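Local structure of beta-fructofuranosidase, insoluble isoenzyme CWINV1 (Arabidopsis thaliana, 2OXB) at residues A[202-208]-A[224-230]; A[378-384]-A[429-433]. The protein hydrolyses sucrose and 1-kestose, and to a lesser extent neokestose and levan, releasing terminal beta-D-fructofuranoside units, as a secreted cell-wall invertase of glycosyl hydrolase family 32. The protein carries 1 engineered substitution. All coordinates share one frame; numbering follows the deposited sequence.

Contact 1 (A[202-208]-A[224-230]); sequences DFFPVTR and EILKHVL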
loop_
_atom_site.group_PDB
_atom_site.type_symbol
_atom_site.label_atom_id
_atom_site.label_comp_id
_atom_site.label_asym_id
_atom_site.label_seq_id
_atom_site.Cartn_x
_atom_site.Cartn_y
_atom_site.Cartn_z
ATOM N N ASP A 202 -11.029 3.839 4.439
ATOM C CA ASP A 202 -10.567 3.195 5.642
ATOM C C ASP A 202 -10.449 4.243 6.720
ATOM O O ASP A 202 -9.874 5.293 6.497
ATOM C CB ASP A 202 -9.222 2.516 5.387
ATOM C CG ASP A 202 -8.755 1.723 6.570
ATOM O OD1 ASP A 202 -9.556 0.932 7.107
ATOM O OD2 ASP A 202 -7.593 1.883 6.972
ATOM N N PHE A 203 -11.016 3.966 7.883
ATOM C CA PHE A 203 -10.963 4.929 8.964
ATOM C C PHE A 203 -10.450 4.215 10.203
ATOM O O PHE A 203 -10.984 3.174 10.589
ATOM C CB PHE A 203 -12.355 5.514 9.204
ATOM C CG PHE A 203 -12.351 6.738 10.053
ATOM C CD1 PHE A 203 -11.819 7.931 9.568
ATOM C CD2 PHE A 203 -12.896 6.707 11.331
ATOM C CE1 PHE A 203 -11.831 9.087 10.340
ATOM C CE2 PHE A 203 -12.918 7.845 12.123
ATOM C CZ PHE A 203 -12.385 9.045 11.626
ATOM N N PHE A 204 -9.402 4.787 10.806
ATOM C CA PHE A 204 -8.735 4.229 11.995
ATOM C C PHE A 204 -7.910 5.267 12.784
ATOM O O PHE A 204 -7.347 6.200 12.209
ATOM C CB PHE A 204 -7.799 3.077 11.567
ATOM C CG PHE A 204 -6.648 3.525 10.713
ATOM C CD1 PHE A 204 -5.506 4.083 11.290
ATOM C CD2 PHE A 204 -6.734 3.461 9.322
ATOM C CE1 PHE A 204 -4.475 4.569 10.492
ATOM C CE2 PHE A 204 -5.701 3.945 8.516
ATOM C CZ PHE A 204 -4.573 4.502 9.097
ATOM N N PRO A 205 -7.815 5.095 14.118
ATOM C CA PRO A 205 -7.063 5.994 14.995
ATOM C C PRO A 205 -5.582 5.599 15.133
ATOM O O PRO A 205 -5.205 4.452 14.879
ATOM C CB PRO A 205 -7.799 5.849 16.317
ATOM C CG PRO A 205 -8.052 4.387 16.345
ATOM C CD PRO A 205 -8.540 4.094 14.921
ATOM N N VAL A 206 -4.757 6.563 15.530
ATOM C CA VAL A 206 -3.333 6.326 15.760
ATOM C C VAL A 206 -2.896 7.178 16.961
ATOM O O VAL A 206 -3.216 8.362 17.059
ATOM C CB VAL A 206 -2.458 6.673 14.510
ATOM C CG1 VAL A 206 -2.735 5.687 13.387
ATOM C CG2 VAL A 206 -2.739 8.081 14.036
ATOM N N THR A 207 -2.192 6.558 17.895
ATOM C CA THR A 207 -1.718 7.265 19.068
ATOM C C THR A 207 -0.662 8.237 18.530
ATOM O O THR A 207 -0.009 7.922 17.538
ATOM C CB THR A 207 -1.128 6.242 20.077
ATOM O OG1 THR A 207 -0.954 6.859 21.356
ATOM C CG2 THR A 207 0.196 5.709 19.582
ATOM N N ARG A 208 -0.510 9.414 19.142
ATOM C CA ARG A 208 0.476 10.399 18.667
ATOM C C ARG A 208 1.916 9.926 18.818
ATOM O O ARG A 208 2.654 9.797 17.838
ATOM C CB ARG A 208 0.348 11.747 19.398
ATOM C CG ARG A 208 -0.847 12.615 19.022
ATOM C CD ARG A 208 -0.475 14.106 19.084
ATOM N NE ARG A 208 0.370 14.478 17.945
ATOM C CZ ARG A 208 1.031 15.627 17.830
ATOM N NH1 ARG A 208 0.956 16.543 18.792
ATOM N NH2 ARG A 208 1.773 15.853 16.751
ATOM N N GLU A 224 -3.966 8.620 27.058
ATOM C CA GLU A 224 -3.436 8.458 25.696
ATOM C C GLU A 224 -3.958 9.563 24.776
ATOM O O GLU A 224 -5.055 10.083 24.979
ATOM C CB GLU A 224 -3.808 7.065 25.134
ATOM C CG GLU A 224 -3.532 6.854 23.635
ATOM C CD GLU A 224 -3.512 5.374 23.205
ATOM O OE1 GLU A 224 -4.457 4.618 23.525
ATOM O OE2 GLU A 224 -2.542 4.968 22.528
ATOM N N ILE A 225 -3.161 9.937 23.779
ATOM C CA ILE A 225 -3.559 10.976 22.831
ATOM C C ILE A 225 -3.736 10.340 21.455
ATOM O O ILE A 225 -2.774 9.879 20.846
ATOM C CB ILE A 225 -2.493 12.098 22.747
ATOM C CG1 ILE A 225 -2.238 12.692 24.143
ATOM C CG2 ILE A 225 -2.955 13.188 21.790
ATOM C CD1 ILE A 225 -3.440 13.411 24.760
ATOM N N LEU A 226 -4.979 10.305 20.980
ATOM C CA LEU A 226 -5.302 9.716 19.686
ATOM C C LEU A 226 -5.493 10.732 18.561
ATOM O O LEU A 226 -5.793 11.908 18.791
ATOM C CB LEU A 226 -6.576 8.873 19.799
ATOM C CG LEU A 226 -6.487 7.535 20.528
ATOM C CD1 LEU A 226 -7.882 6.921 20.660
ATOM C CD2 LEU A 226 -5.555 6.601 19.751
ATOM N N LYS A 227 -5.328 10.250 17.333
ATOM C CA LYS A 227 -5.499 11.068 16.134
ATOM C C LYS A 227 -6.254 10.163 15.172
ATOM O O LYS A 227 -6.459 8.986 15.468
ATOM C CB LYS A 227 -4.132 11.441 15.541
ATOM C CG LYS A 227 -4.110 12.747 14.749
ATOM C CD LYS A 227 -4.287 13.963 15.654
ATOM C CE LYS A 227 -3.011 14.291 16.434
ATOM N NZ LYS A 227 -1.870 14.693 15.552
ATOM N N HIS A 228 -6.677 10.696 14.033
ATOM C CA HIS A 228 -7.381 9.875 13.062
ATOM C C HIS A 228 -6.879 10.024 11.645
ATOM O O HIS A 228 -6.438 11.097 11.230
ATOM C CB HIS A 228 -8.891 10.113 13.136
ATOM C CG HIS A 228 -9.532 9.401 14.283
ATOM N ND1 HIS A 228 -9.277 9.736 15.597
ATOM C CD2 HIS A 228 -10.315 8.297 14.324
ATOM C CE1 HIS A 228 -9.867 8.865 16.393
ATOM N NE2 HIS A 228 -10.502 7.982 15.648
ATOM N N VAL A 229 -6.920 8.900 10.929
ATOM C CA VAL A 229 -6.491 8.801 9.539
ATOM C C VAL A 229 -7.592 8.183 8.664
ATOM O O VAL A 229 -7.967 7.019 8.823
ATOM C CB VAL A 229 -5.234 7.896 9.374
ATOM C CG1 VAL A 229 -4.687 8.025 7.945
ATOM C CG2 VAL A 229 -4.179 8.254 10.394
ATOM N N LEU A 230 -8.106 8.984 7.744
ATOM C CA LEU A 230 -9.103 8.523 6.806
ATOM C C LEU A 230 -8.351 8.441 5.492
ATOM O O LEU A 230 -7.769 9.428 5.040
ATOM C CB LEU A 230 -10.260 9.523 6.660
ATOM C CG LEU A 230 -11.316 9.209 5.575
ATOM C CD1 LEU A 230 -12.199 8.091 6.048
ATOM C CD2 LEU A 230 -12.160 10.437 5.257
#
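F204 and V206 face V229 and K227 as the two hydrogen-bonded pairs of an antiparallel strand pairing, the segment axes approaching to 4.4 Å with their directions 143° apart. At the first pair V229 N donates to F204 O at 3.0 Å, while the return bond from F204 N is weak; at the second, V206 N reaches K227 O from well above the carbonyl plane. Alternation sorts the side chains onto two faces. On one, the F204 ring lies alongside V229, with its CZ 3.5 Å from V229 CB and the V229 carbonyl oxygen over one ring face. The placement follows from chi1 of 66°, which sets CG between the backbone N and the carbonyl carbon and turns the ring end toward V229. Cut back to an alanine, this position is likely to leave V229 CB and CG1 without their aromatic neighbour and to open a gap beside I318. On the other face P205 CB sits over the H228 ring, 3.8 Å from its centroid, a CH-pi contact. The F203 ring is inclined at 30° to the same imidazole but slid aside, so overlap is slight, and its CD1 meets L230 CD1 at 3.5 Å. Toward the connecting loop, T207 OG1 donates to the anti lone pair of E224 OE2 at 2.7 Å, and R208 N bonds to I225 O. Strand 226-234 is also paired with strand 240-248, through backbone bonds of H228 with G245 and L230 with T243. F204 and V206 pack on strand 316-320, and F203 and L230 on L189 of strand 182-192, which places this hairpin between neighbouring sheets of the five-bladed beta-propeller characteristic of family 32 enzymes.

Contact 2 (A[378-384]-A[429-433]); sequences LEKADVI and IFKAR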
loop_
_atom_site.group_PDB
_atom_site.type_symbol
_atom_site.label_atom_id
_atom_site.label_comp_id
_atom_site.label_asym_id
_atom_site.label_seq_id
_atom_site.Cartn_x
_atom_site.Cartn_y
_atom_site.Cartn_z
ATOM N N LEU A 378 26.761 19.841 2.599
ATOM C CA LEU A 378 25.422 19.911 2.024
ATOM C C LEU A 378 25.292 21.179 1.198
ATOM O O LEU A 378 24.392 21.299 0.370
ATOM C CB LEU A 378 24.373 19.917 3.142
ATOM C CG LEU A 378 23.516 18.674 3.346
ATOM C CD1 LEU A 378 22.869 18.712 4.694
ATOM C CD2 LEU A 378 22.475 18.603 2.250
ATOM N N GLU A 379 26.197 22.126 1.446
ATOM C CA GLU A 379 26.200 23.400 0.734
ATOM C C GLU A 379 26.341 23.191 -0.764
ATOM O O GLU A 379 25.819 23.966 -1.565
ATOM C CB GLU A 379 27.336 24.300 1.236
ATOM C CG GLU A 379 27.049 24.986 2.574
ATOM C CD GLU A 379 27.156 24.062 3.788
ATOM O OE1 GLU A 379 28.292 23.622 4.095
ATOM O OE2 GLU A 379 26.111 23.791 4.439
ATOM N N LYS A 380 27.050 22.139 -1.146
ATOM C CA LYS A 380 27.219 21.878 -2.551
ATOM C C LYS A 380 25.895 21.570 -3.206
ATOM O O LYS A 380 25.815 21.507 -4.434
ATOM C CB LYS A 380 28.204 20.733 -2.772
ATOM C CG LYS A 380 29.606 21.223 -3.003
ATOM C CD LYS A 380 30.039 22.040 -1.814
ATOM C CE LYS A 380 31.319 22.807 -2.058
ATOM N NZ LYS A 380 31.508 23.725 -0.896
ATOM N N ALA A 381 24.850 21.384 -2.403
ATOM C CA ALA A 381 23.531 21.081 -2.965
ATOM C C ALA A 381 22.965 22.259 -3.763
ATOM O O ALA A 381 23.180 23.426 -3.424
ATOM C CB ALA A 381 22.560 20.680 -1.871
ATOM N N ASP A 382 22.273 21.942 -4.844
ATOM C CA ASP A 382 21.677 22.968 -5.686
ATOM C C ASP A 382 20.422 23.523 -5.030
ATOM O O ASP A 382 19.889 22.926 -4.101
ATOM C CB ASP A 382 21.304 22.388 -7.058
ATOM C CG ASP A 382 22.481 22.312 -8.013
ATOM O OD1 ASP A 382 22.440 21.449 -8.900
ATOM O OD2 ASP A 382 23.425 23.109 -7.890
ATOM N N VAL A 383 19.967 24.675 -5.513
ATOM C CA VAL A 383 18.754 25.305 -5.000
ATOM C C VAL A 383 17.629 25.059 -6.003
ATOM O O VAL A 383 17.726 25.464 -7.166
ATOM C CB VAL A 383 18.930 26.826 -4.808
ATOM C CG1 VAL A 383 17.632 27.430 -4.322
ATOM C CG2 VAL A 383 20.048 27.108 -3.795
ATOM N N ILE A 384 16.572 24.382 -5.545
ATOM C CA ILE A 384 15.419 24.040 -6.385
ATOM C C ILE A 384 14.809 25.225 -7.126
ATOM O O ILE A 384 14.726 26.333 -6.594
ATOM C CB ILE A 384 14.278 23.317 -5.551
ATOM C CG1 ILE A 384 14.094 23.974 -4.182
ATOM C CG2 ILE A 384 14.571 21.827 -5.410
ATOM C CD1 ILE A 384 13.130 25.130 -4.187
ATOM N N ILE A 429 19.525 15.852 -3.523
ATOM C CA ILE A 429 19.378 16.862 -2.473
ATOM C C ILE A 429 19.519 18.283 -3.018
ATOM O O ILE A 429 20.450 18.601 -3.752
ATOM C CB ILE A 429 20.447 16.706 -1.340
ATOM C CG1 ILE A 429 20.433 15.290 -0.754
ATOM C CG2 ILE A 429 20.207 17.751 -0.256
ATOM C CD1 ILE A 429 19.142 14.879 -0.093
ATOM N N PHE A 430 18.588 19.136 -2.626
ATOM C CA PHE A 430 18.613 20.522 -3.031
ATOM C C PHE A 430 18.283 21.353 -1.803
ATOM O O PHE A 430 17.881 20.812 -0.767
ATOM C CB PHE A 430 17.586 20.776 -4.131
ATOM C CG PHE A 430 17.853 20.007 -5.393
ATOM C CD1 PHE A 430 19.045 20.188 -6.090
ATOM C CD2 PHE A 430 16.920 19.098 -5.881
ATOM C CE1 PHE A 430 19.306 19.477 -7.251
ATOM C CE2 PHE A 430 17.169 18.382 -7.042
ATOM C CZ PHE A 430 18.366 18.570 -7.732
ATOM N N LYS A 431 18.455 22.665 -1.920
ATOM C CA LYS A 431 18.169 23.581 -0.821
ATOM C C LYS A 431 16.768 24.149 -1.002
ATOM O O LYS A 431 16.412 24.586 -2.091
ATOM C CB LYS A 431 19.194 24.723 -0.803
ATOM C CG LYS A 431 20.653 24.264 -0.892
ATOM C CD LYS A 431 21.632 25.385 -0.530
ATOM C CE LYS A 431 23.079 24.912 -0.613
ATOM N NZ LYS A 431 24.065 25.953 -0.177
ATOM N N ALA A 432 15.970 24.121 0.057
ATOM C CA ALA A 432 14.619 24.654 -0.014
ATOM C C ALA A 432 14.683 26.120 -0.434
ATOM O O ALA A 432 13.931 26.556 -1.303
ATOM C CB ALA A 432 13.927 24.516 1.338
ATOM N N ARG A 433 15.592 26.864 0.191
ATOM C CA ARG A 433 15.801 28.281 -0.098
ATOM C C ARG A 433 17.280 28.500 -0.396
ATOM O O ARG A 433 17.781 27.993 -1.397
ATOM C CB ARG A 433 15.368 29.132 1.094
ATOM C CG ARG A 433 13.893 29.013 1.408
ATOM C CD ARG A 433 13.032 29.665 0.333
ATOM N NE ARG A 433 12.984 28.948 -0.945
ATOM C CZ ARG A 433 13.573 29.355 -2.071
ATOM N NH1 ARG A 433 14.280 30.478 -2.097
ATOM N NH2 ARG A 433 13.424 28.658 -3.193
HETATM O O HOH W 1 14.732 29.464 -6.136
#
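K431 N donates to D382 O at 2.6 Å, the shortest hydrogen bond between 378-384 and 429-433, with the donor in the carbonyl plane and an N-H...O angle of 149°. From the same residue a long arm runs back along the other segment: beyond CG the K431 chain is fully extended, which carries CE to 3.2 Å from A381 O and lets NZ make a weak bond to the backbone oxygen of E379. The carboxylate of E379 stays farther off, OE2 lying 5.5 Å from K431 NZ, so the main-chain carbonyl is the nearer acceptor. V383 and K431 form a parallel beta bridge, to which a long, weak bond from I384 N to K431 O adds little. Such a short parallel edge attaches strand 382-383 to the end of strand 423-431, whose other pairings, with 406-415 and 439-446, are antiparallel; this sheet belongs to the C-terminal beta-sandwich module of family 32 enzymes. D382 meets F430 at the ring edge, CB lying 3.3 Å from CD1, with the carboxylate and ring planes only 7° apart. Next to it, I384 places CG2 3.4 Å from F430 CB. Its CG1 branch is turned between the backbone N and the carbonyl carbon (chi1 41°), and CD1 then reaches the edge of the R433 guanidinium. A water donates to I384 O and weakly accepts from R433 NH2, approaching the guanidinium in its plane. Deeper in, L378 CD2 touches I429 CG2 at 3.5 Å, and both side chains also pack on L406 of strand 406-415.

Overall arrangement
Contact 1 closes before contact 2 opens along the chain, and the two never touch: their centres are 35 Å apart and their nearest atoms about 21 Å. They share no sheet. The pairing of 202-208 with 224-230 lies in an antiparallel sheet of the N-terminal family 32 domain, its centre about 18 Å from that of the chain. The pairing of 378-384 with 429-433 belongs to a mixed sheet of the C-terminal domain, its centre about 31 Å from that of the chain. Contact 1 lies nearer the substrate site: the side chain of D202 is about 9 Å from that of substrate-binding D145. One contact thus belongs to the propeller that carries this site, the other to the beta-sandwich module remote from it.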